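Local coordinates for protein TRUD (Uncultured prochloron, PDB 4BS9) that is a zinc-binding heterocyclase of the cyanobactin (trunkamide) pathway and probably uses ATP to form heterocycles in its precursor peptides, at residues A[107-112]-A[137-142]; A[190-195]-A[251-256]. All blocks are in the same frame, centred on the assembly; numbering follows the deposited sequence.

Both contacts belong to the same seven-stranded mixed sheet and the helices around it, but at different places. Contact 1 lies at the outermost strand 140-142, where residues 107-112 lead into the neighbouring strand 112-117; it is partly buried and made of apolar side chains and the chain of an exposed glutamine against backbone carbonyls. Contact 2 is buried: the turn between strands 186-190 and 195-202 meets the segment leading into helix 257-283, through a backbone-to-threonine hydrogen bond and beside a lysine that is salt-bridged to the second subunit. Helix 257-283 links them, since residues of contact 1 pack on its side chains while 251-256 precedes its start. Their centres are 28 Å apart.

Contact 1: residues A[107-112]-A[137-142]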
ATOM      1  N   GLU A 107     -35.372   4.961  19.034  1.00 75.84           N
ATOM      2  CA  GLU A 107     -36.385   4.856  17.986  1.00 84.14           C
ATOM      3  C   GLU A 107     -35.933   4.106  16.721  1.00 83.00           C
ATOM      4  O   GLU A 107     -36.721   3.391  16.087  1.00 83.78           O
ATOM      5  CB  GLU A 107     -36.854   6.223  17.578  1.00 91.94           C
ATOM      6  CG  GLU A 107     -37.681   6.901  18.627  1.00104.92           C
ATOM      7  CD  GLU A 107     -38.097   8.280  18.178  1.00119.10           C
ATOM      8  OE1 GLU A 107     -37.553   8.748  17.148  1.00125.09           O
ATOM      9  OE2 GLU A 107     -38.960   8.894  18.852  1.00128.57           O
ATOM     10  N   GLY A 108     -34.681   4.287  16.336  1.00 79.88           N
ATOM     11  CA  GLY A 108     -34.142   3.565  15.189  1.00 77.65           C
ATOM     12  C   GLY A 108     -34.111   2.055  15.360  1.00 74.63           C
ATOM     13  O   GLY A 108     -34.381   1.327  14.409  1.00 76.45           O
ATOM     14  N   LEU A 109     -33.791   1.596  16.572  1.00 72.45           N
ATOM     15  CA  LEU A 109     -33.628   0.165  16.868  1.00 69.73           C
ATOM     16  C   LEU A 109     -34.919  -0.579  17.266  1.00 73.87           C
ATOM     17  O   LEU A 109     -34.946  -1.816  17.303  1.00 72.95           O
ATOM     18  CB  LEU A 109     -32.600  -0.010  17.988  1.00 68.78           C
ATOM     19  CG  LEU A 109     -31.211   0.650  17.883  1.00 65.95           C
ATOM     20  CD1 LEU A 109     -30.371   0.387  19.126  1.00 63.37           C
ATOM     21  CD2 LEU A 109     -30.440   0.186  16.654  1.00 64.60           C
ATOM     22  N   LYS A 110     -35.989   0.156  17.551  1.00 79.32           N
ATOM     23  CA  LYS A 110     -37.202  -0.460  18.091  1.00 86.28           C
ATOM     24  C   LYS A 110     -37.910  -1.302  17.042  1.00 82.82           C
ATOM     25  O   LYS A 110     -38.769  -2.125  17.370  1.00 88.19           O
ATOM     26  CB  LYS A 110     -38.164   0.600  18.634  1.00 93.24           C
ATOM     27  CG  LYS A 110     -38.897   1.349  17.528  1.00100.75           C
ATOM     28  CD  LYS A 110     -39.625   2.580  18.038  1.00108.15           C
ATOM     29  CE  LYS A 110     -40.157   3.416  16.880  1.00113.15           C
ATOM     30  NZ  LYS A 110     -41.150   4.431  17.340  1.00117.82           N
ATOM     31  N   GLN A 111     -37.579  -1.087  15.782  1.00 77.24           N
ATOM     32  CA  GLN A 111     -38.161  -1.911  14.725  1.00 79.72           C
ATOM     33  C   GLN A 111     -37.645  -3.349  14.709  1.00 72.53           C
ATOM     34  O   GLN A 111     -36.540  -3.641  15.197  1.00 65.46           O
ATOM     35  CB  GLN A 111     -37.955  -1.256  13.367  1.00 81.95           C
ATOM     36  CG  GLN A 111     -38.819  -0.021  13.217  1.00 89.35           C
ATOM     37  CD  GLN A 111     -38.846   0.512  11.802  1.00 92.07           C
ATOM     38  OE1 GLN A 111     -38.842  -0.257  10.828  1.00 88.49           O
ATOM     39  NE2 GLN A 111     -38.887   1.840  11.674  1.00 94.55           N
ATOM     40  N   PRO A 112     -38.456  -4.258  14.153  1.00 71.38           N
ATOM     41  CA  PRO A 112     -38.118  -5.667  14.224  1.00 71.59           C
ATOM     42  C   PRO A 112     -37.184  -6.097  13.121  1.00 69.99           C
ATOM     43  O   PRO A 112     -37.110  -5.469  12.061  1.00 73.53           O
ATOM     44  CB  PRO A 112     -39.465  -6.360  14.065  1.00 72.98           C
ATOM     45  CG  PRO A 112     -40.249  -5.438  13.209  1.00 73.90           C
ATOM     46  CD  PRO A 112     -39.722  -4.044  13.439  1.00 73.17           C
ATOM     47  N   ALA A 137     -28.693  -5.736  22.343  1.00 70.71           N
ATOM     48  CA  ALA A 137     -28.381  -4.454  21.736  1.00 68.07           C
ATOM     49  C   ALA A 137     -29.614  -3.570  21.560  1.00 70.86           C
ATOM     50  O   ALA A 137     -29.546  -2.538  20.905  1.00 75.19           O
ATOM     51  CB  ALA A 137     -27.691  -4.669  20.401  1.00 67.03           C
ATOM     52  N   GLY A 138     -30.750  -3.956  22.131  1.00 73.02           N
ATOM     53  CA  GLY A 138     -31.966  -3.145  22.018  1.00 72.46           C
ATOM     54  C   GLY A 138     -32.842  -3.334  20.779  1.00 73.21           C
ATOM     55  O   GLY A 138     -33.683  -2.480  20.505  1.00 75.79           O
ATOM     56  N   ILE A 139     -32.696  -4.462  20.073  1.00 71.92           N
ATOM     57  CA  ILE A 139     -33.375  -4.726  18.787  1.00 70.41           C
ATOM     58  C   ILE A 139     -34.425  -5.841  18.907  1.00 72.94           C
ATOM     59  O   ILE A 139     -34.155  -6.891  19.493  1.00 76.48           O
ATOM     60  CB  ILE A 139     -32.331  -5.142  17.716  1.00 67.66           C
ATOM     61  CG1 ILE A 139     -31.359  -3.999  17.477  1.00 66.78           C
ATOM     62  CG2 ILE A 139     -32.987  -5.533  16.399  1.00 66.10           C
ATOM     63  CD1 ILE A 139     -30.085  -4.409  16.774  1.00 65.33           C
ATOM     64  N   GLN A 140     -35.605  -5.623  18.329  1.00 75.16           N
ATOM     65  CA  GLN A 140     -36.689  -6.625  18.337  1.00 79.50           C
ATOM     66  C   GLN A 140     -36.395  -7.748  17.367  1.00 79.26           C
ATOM     67  O   GLN A 140     -36.031  -7.475  16.228  1.00 80.99           O
ATOM     68  CB  GLN A 140     -38.001  -6.003  17.872  1.00 84.67           C
ATOM     69  CG  GLN A 140     -38.940  -5.553  18.965  1.00 92.92           C
ATOM     70  CD  GLN A 140     -40.396  -5.688  18.546  1.00102.81           C
ATOM     71  OE1 GLN A 140     -40.744  -6.536  17.717  1.00104.69           O
ATOM     72  NE2 GLN A 140     -41.262  -4.868  19.134  1.00106.86           N
ATOM     73  N   VAL A 141     -36.578  -9.000  17.783  1.00 79.79           N
ATOM     74  CA  VAL A 141     -36.395 -10.125  16.866  1.00 79.45           C
ATOM     75  C   VAL A 141     -37.648 -10.959  16.840  1.00 85.02           C
ATOM     76  O   VAL A 141     -38.262 -11.174  17.876  1.00 93.40           O
ATOM     77  CB  VAL A 141     -35.205 -11.014  17.246  1.00 78.75           C
ATOM     78  CG1 VAL A 141     -34.846 -11.942  16.089  1.00 75.04           C
ATOM     79  CG2 VAL A 141     -34.002 -10.157  17.623  1.00 78.18           C
ATOM     80  N   SER A 142     -38.026 -11.435  15.659  1.00 88.21           N
ATOM     81  CA  SER A 142     -39.277 -12.179  15.504  1.00 93.79           C
ATOM     82  C   SER A 142     -39.168 -13.341  14.518  1.00 98.92           C
ATOM     83  O   SER A 142     -38.216 -13.409  13.729  1.00102.46           O
ATOM     84  CB  SER A 142     -40.364 -11.215  15.059  1.00 94.43           C
ATOM     85  OG  SER A 142     -39.883 -10.380  14.028  1.00 91.59           O
TER
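Leu109 and Pro112 meet Ile139 and Gln140 in a beta-alpha-beta crossover: residues 107-112 lead into its first strand, 112-117, while 137-142 follow its helix, 124-136, and return as strand 140-142, parallel to the first and outermost in the sheet within this chain. A Schellman motif ends the helix, with Gly138 in the C-prime position and Ile139 N bonded to Leu134 O. At the positive phi of Gly138 (85°), a side chain would press on the carbonyl oxygen of Ala137, and it would also point at Leu109.

The buried side is carried by Leu109, whose CD1 comes to 3.5 Å from Ala137 O. Leu109 CB is 4.2 Å from Ile139 CG1, and the two residues share a cover, for Leu109 packs on Val276 and Ile139 on Met275 of helix 257-283.

On the outer side the exposed Gln140 runs beside the 110-112 turn. Its CG lies against the Lys110 carbonyl, 3.8 Å from Lys110 O, and the chain then bends at chi2 (-148°), with the amide beyond placing Gln140 OE1 3.9 Å from Pro112 CB on the proline ring. Pro112 CA makes a CA-H...O contact of 3.4 Å with Gln140 O, bent to 139° at the hydrogen. Backbone hydrogen bonds join Val113 to Gln140 and to Ser142, and Ser142 O accepts a further one from Thr114 OG1. The Ser142 hydroxyl OG sits 4.0 Å from Pro112 CB.

Contact 2: residues A[190-195]-A[251-256]; sequences KPVGSI and TARATL
Gly193 and Thr255 meet through a straight hydrogen bond, Gly193 N to Thr255 OG1 (3.3 Å, 178° at the hydrogen), which ties the turn between strands 186-190 and 195-202 to the segment entering helix 257-283. This is the close-packed part. The same OG1 is 3.7 Å from Val192 CB, and Arg253, bent at chi2 (-64°), brings its CD to 3.9 Å from Gly193 CA. Replacing Thr255 with an alanine removes OG1 and CG2, and would probably leave Gly193 N without this straight acceptor and open a gap beside Val192. A side chain at Gly193 would run into the Lys190 ammonium group, whose NZ bonds Val192 O and Ile195 O, each at 2.8 Å, and so fixes the turn from within.

The Arg253 end is looser and partly exposed. Thr251 CG2 lies over one face of its guanidinium, displaced toward the rim, and the polar ties there are weak: NE to Asp165 O, and NH2 in a long ion pair with Asp166.

Lys190 NZ and Arg253 NE, alike in charge, stand 4.3 Å apart. At the subunit interface Ser194 OG is hydrogen-bonded to Gln28 and Glu97 of the second subunit. The salt bridge from Lys190 NZ to Glu27 of the second subunit is likely to offset the repulsion between lysine and arginine, which implies that the charge balance of this buried turn depends partly on the dimer partner.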
ATOM      1  N   LYS A 190     -21.601 -15.033   7.182  1.00 58.22           N
ATOM      2  CA  LYS A 190     -20.988 -16.329   7.419  1.00 61.09           C
ATOM      3  C   LYS A 190     -20.162 -16.228   8.681  1.00 61.61           C
ATOM      4  O   LYS A 190     -19.048 -15.715   8.645  1.00 69.28           O
ATOM      5  CB  LYS A 190     -20.088 -16.737   6.262  1.00 62.75           C
ATOM      6  CG  LYS A 190     -19.516 -18.130   6.427  1.00 66.23           C
ATOM      7  CD  LYS A 190     -18.700 -18.576   5.216  1.00 66.77           C
ATOM      8  CE  LYS A 190     -17.256 -18.118   5.315  1.00 68.94           C
ATOM      9  NZ  LYS A 190     -16.420 -18.902   6.287  1.00 70.96           N
ATOM     10  N   PRO A 191     -20.704 -16.697   9.809  1.00 60.07           N
ATOM     11  CA  PRO A 191     -19.989 -16.669  11.076  1.00 58.03           C
ATOM     12  C   PRO A 191     -19.208 -17.956  11.372  1.00 57.46           C
ATOM     13  O   PRO A 191     -18.410 -18.000  12.307  1.00 59.96           O
ATOM     14  CB  PRO A 191     -21.119 -16.499  12.082  1.00 58.13           C
ATOM     15  CG  PRO A 191     -22.235 -17.283  11.487  1.00 58.98           C
ATOM     16  CD  PRO A 191     -22.084 -17.187   9.987  1.00 60.47           C
ATOM     17  N   VAL A 192     -19.430 -19.001  10.589  1.00 56.56           N
ATOM     18  CA  VAL A 192     -18.656 -20.233  10.752  1.00 57.74           C
ATOM     19  C   VAL A 192     -17.419 -20.220   9.852  1.00 59.39           C
ATOM     20  O   VAL A 192     -17.312 -19.414   8.919  1.00 57.08           O
ATOM     21  CB  VAL A 192     -19.510 -21.476  10.478  1.00 57.45           C
ATOM     22  CG1 VAL A 192     -20.552 -21.620  11.559  1.00 59.73           C
ATOM     23  CG2 VAL A 192     -20.208 -21.410   9.132  1.00 57.06           C
ATOM     24  N   GLY A 193     -16.471 -21.103  10.131  1.00 60.92           N
ATOM     25  CA  GLY A 193     -15.223 -21.091   9.376  1.00 62.66           C
ATOM     26  C   GLY A 193     -14.124 -20.195   9.945  1.00 60.78           C
ATOM     27  O   GLY A 193     -14.347 -19.369  10.827  1.00 61.43           O
ATOM     28  N   SER A 194     -12.927 -20.376   9.405  1.00 60.43           N
ATOM     29  CA  SER A 194     -11.741 -19.635   9.817  1.00 58.86           C
ATOM     30  C   SER A 194     -11.737 -18.199   9.310  1.00 56.88           C
ATOM     31  O   SER A 194     -10.897 -17.402   9.738  1.00 52.52           O
ATOM     32  CB  SER A 194     -10.491 -20.346   9.290  1.00 59.37           C
ATOM     33  OG  SER A 194     -10.610 -20.591   7.896  1.00 58.05           O
ATOM     34  N   ILE A 195     -12.628 -17.881   8.369  1.00 55.62           N
ATOM     35  CA  ILE A 195     -12.771 -16.512   7.914  1.00 53.86           C
ATOM     36  C   ILE A 195     -14.224 -16.093   7.957  1.00 53.36           C
ATOM     37  O   ILE A 195     -15.084 -16.746   7.386  1.00 52.87           O
ATOM     38  CB  ILE A 195     -12.241 -16.312   6.501  1.00 55.87           C
ATOM     39  CG1 ILE A 195     -10.876 -16.965   6.335  1.00 57.19           C
ATOM     40  CG2 ILE A 195     -12.155 -14.823   6.198  1.00 56.77           C
ATOM     41  CD1 ILE A 195     -10.351 -16.871   4.917  1.00 58.35           C
ATOM     42  N   THR A 251     -19.550 -28.488   1.665  1.00114.75           N
ATOM     43  CA  THR A 251     -18.285 -28.078   2.342  1.00115.57           C
ATOM     44  C   THR A 251     -18.055 -28.441   3.867  1.00115.09           C
ATOM     45  O   THR A 251     -18.984 -28.855   4.563  1.00115.77           O
ATOM     46  CB  THR A 251     -18.104 -26.538   2.121  1.00105.84           C
ATOM     47  OG1 THR A 251     -16.864 -26.094   2.684  1.00106.60           O
ATOM     48  CG2 THR A 251     -19.269 -25.728   2.726  1.00 97.83           C
ATOM     49  N   ALA A 252     -16.803 -28.297   4.343  1.00111.56           N
ATOM     50  CA  ALA A 252     -16.412 -28.457   5.779  1.00105.12           C
ATOM     51  C   ALA A 252     -15.987 -27.098   6.413  1.00100.64           C
ATOM     52  O   ALA A 252     -15.641 -26.144   5.690  1.00 94.36           O
ATOM     53  CB  ALA A 252     -15.297 -29.494   5.928  1.00101.44           C
ATOM     54  N   ARG A 253     -16.016 -26.998   7.750  1.00 94.52           N
ATOM     55  CA  ARG A 253     -15.876 -25.684   8.415  1.00 89.28           C
ATOM     56  C   ARG A 253     -15.253 -25.674   9.815  1.00 83.15           C
ATOM     57  O   ARG A 253     -15.808 -26.231  10.757  1.00 83.35           O
ATOM     58  CB  ARG A 253     -17.242 -24.989   8.507  1.00 89.20           C
ATOM     59  CG  ARG A 253     -17.782 -24.451   7.190  1.00 91.16           C
ATOM     60  CD  ARG A 253     -16.896 -23.356   6.613  1.00 92.11           C
ATOM     61  NE  ARG A 253     -17.298 -22.960   5.261  1.00 92.07           N
ATOM     62  CZ  ARG A 253     -16.697 -23.338   4.131  1.00 91.10           C
ATOM     63  NH1 ARG A 253     -15.637 -24.153   4.147  1.00 88.81           N
ATOM     64  NH2 ARG A 253     -17.175 -22.898   2.965  1.00 88.13           N
ATOM     65  N   ALA A 254     -14.127 -24.979   9.942  1.00 75.31           N
ATOM     66  CA  ALA A 254     -13.475 -24.774  11.232  1.00 73.37           C
ATOM     67  C   ALA A 254     -14.168 -23.694  12.044  1.00 70.44           C
ATOM     68  O   ALA A 254     -14.446 -22.620  11.537  1.00 68.43           O
ATOM     69  CB  ALA A 254     -12.036 -24.364  11.021  1.00 75.11           C
ATOM     70  N   THR A 255     -14.409 -23.959  13.319  1.00 69.28           N
ATOM     71  CA  THR A 255     -15.191 -23.049  14.146  1.00 66.62           C
ATOM     72  C   THR A 255     -14.849 -23.310  15.616  1.00 67.97           C
ATOM     73  O   THR A 255     -15.119 -24.395  16.146  1.00 71.02           O
ATOM     74  CB  THR A 255     -16.729 -23.235  13.903  1.00 67.86           C
ATOM     75  OG1 THR A 255     -17.018 -23.283  12.498  1.00 71.26           O
ATOM     76  CG2 THR A 255     -17.563 -22.106  14.522  1.00 65.48           C
ATOM     77  N   LEU A 256     -14.228 -22.329  16.268  1.00 63.92           N
ATOM     78  CA  LEU A 256     -14.187 -22.322  17.719  1.00 62.25           C
ATOM     79  C   LEU A 256     -15.420 -21.573  18.180  1.00 61.67           C
ATOM     80  O   LEU A 256     -15.926 -20.725  17.455  1.00 63.24           O
ATOM     81  CB  LEU A 256     -12.973 -21.586  18.242  1.00 60.32           C
ATOM     82  CG  LEU A 256     -11.615 -21.990  17.719  1.00 59.91           C
ATOM     83  CD1 LEU A 256     -10.574 -21.122  18.389  1.00 59.33           C
ATOM     84  CD2 LEU A 256     -11.350 -23.445  18.014  1.00 62.91           C
TER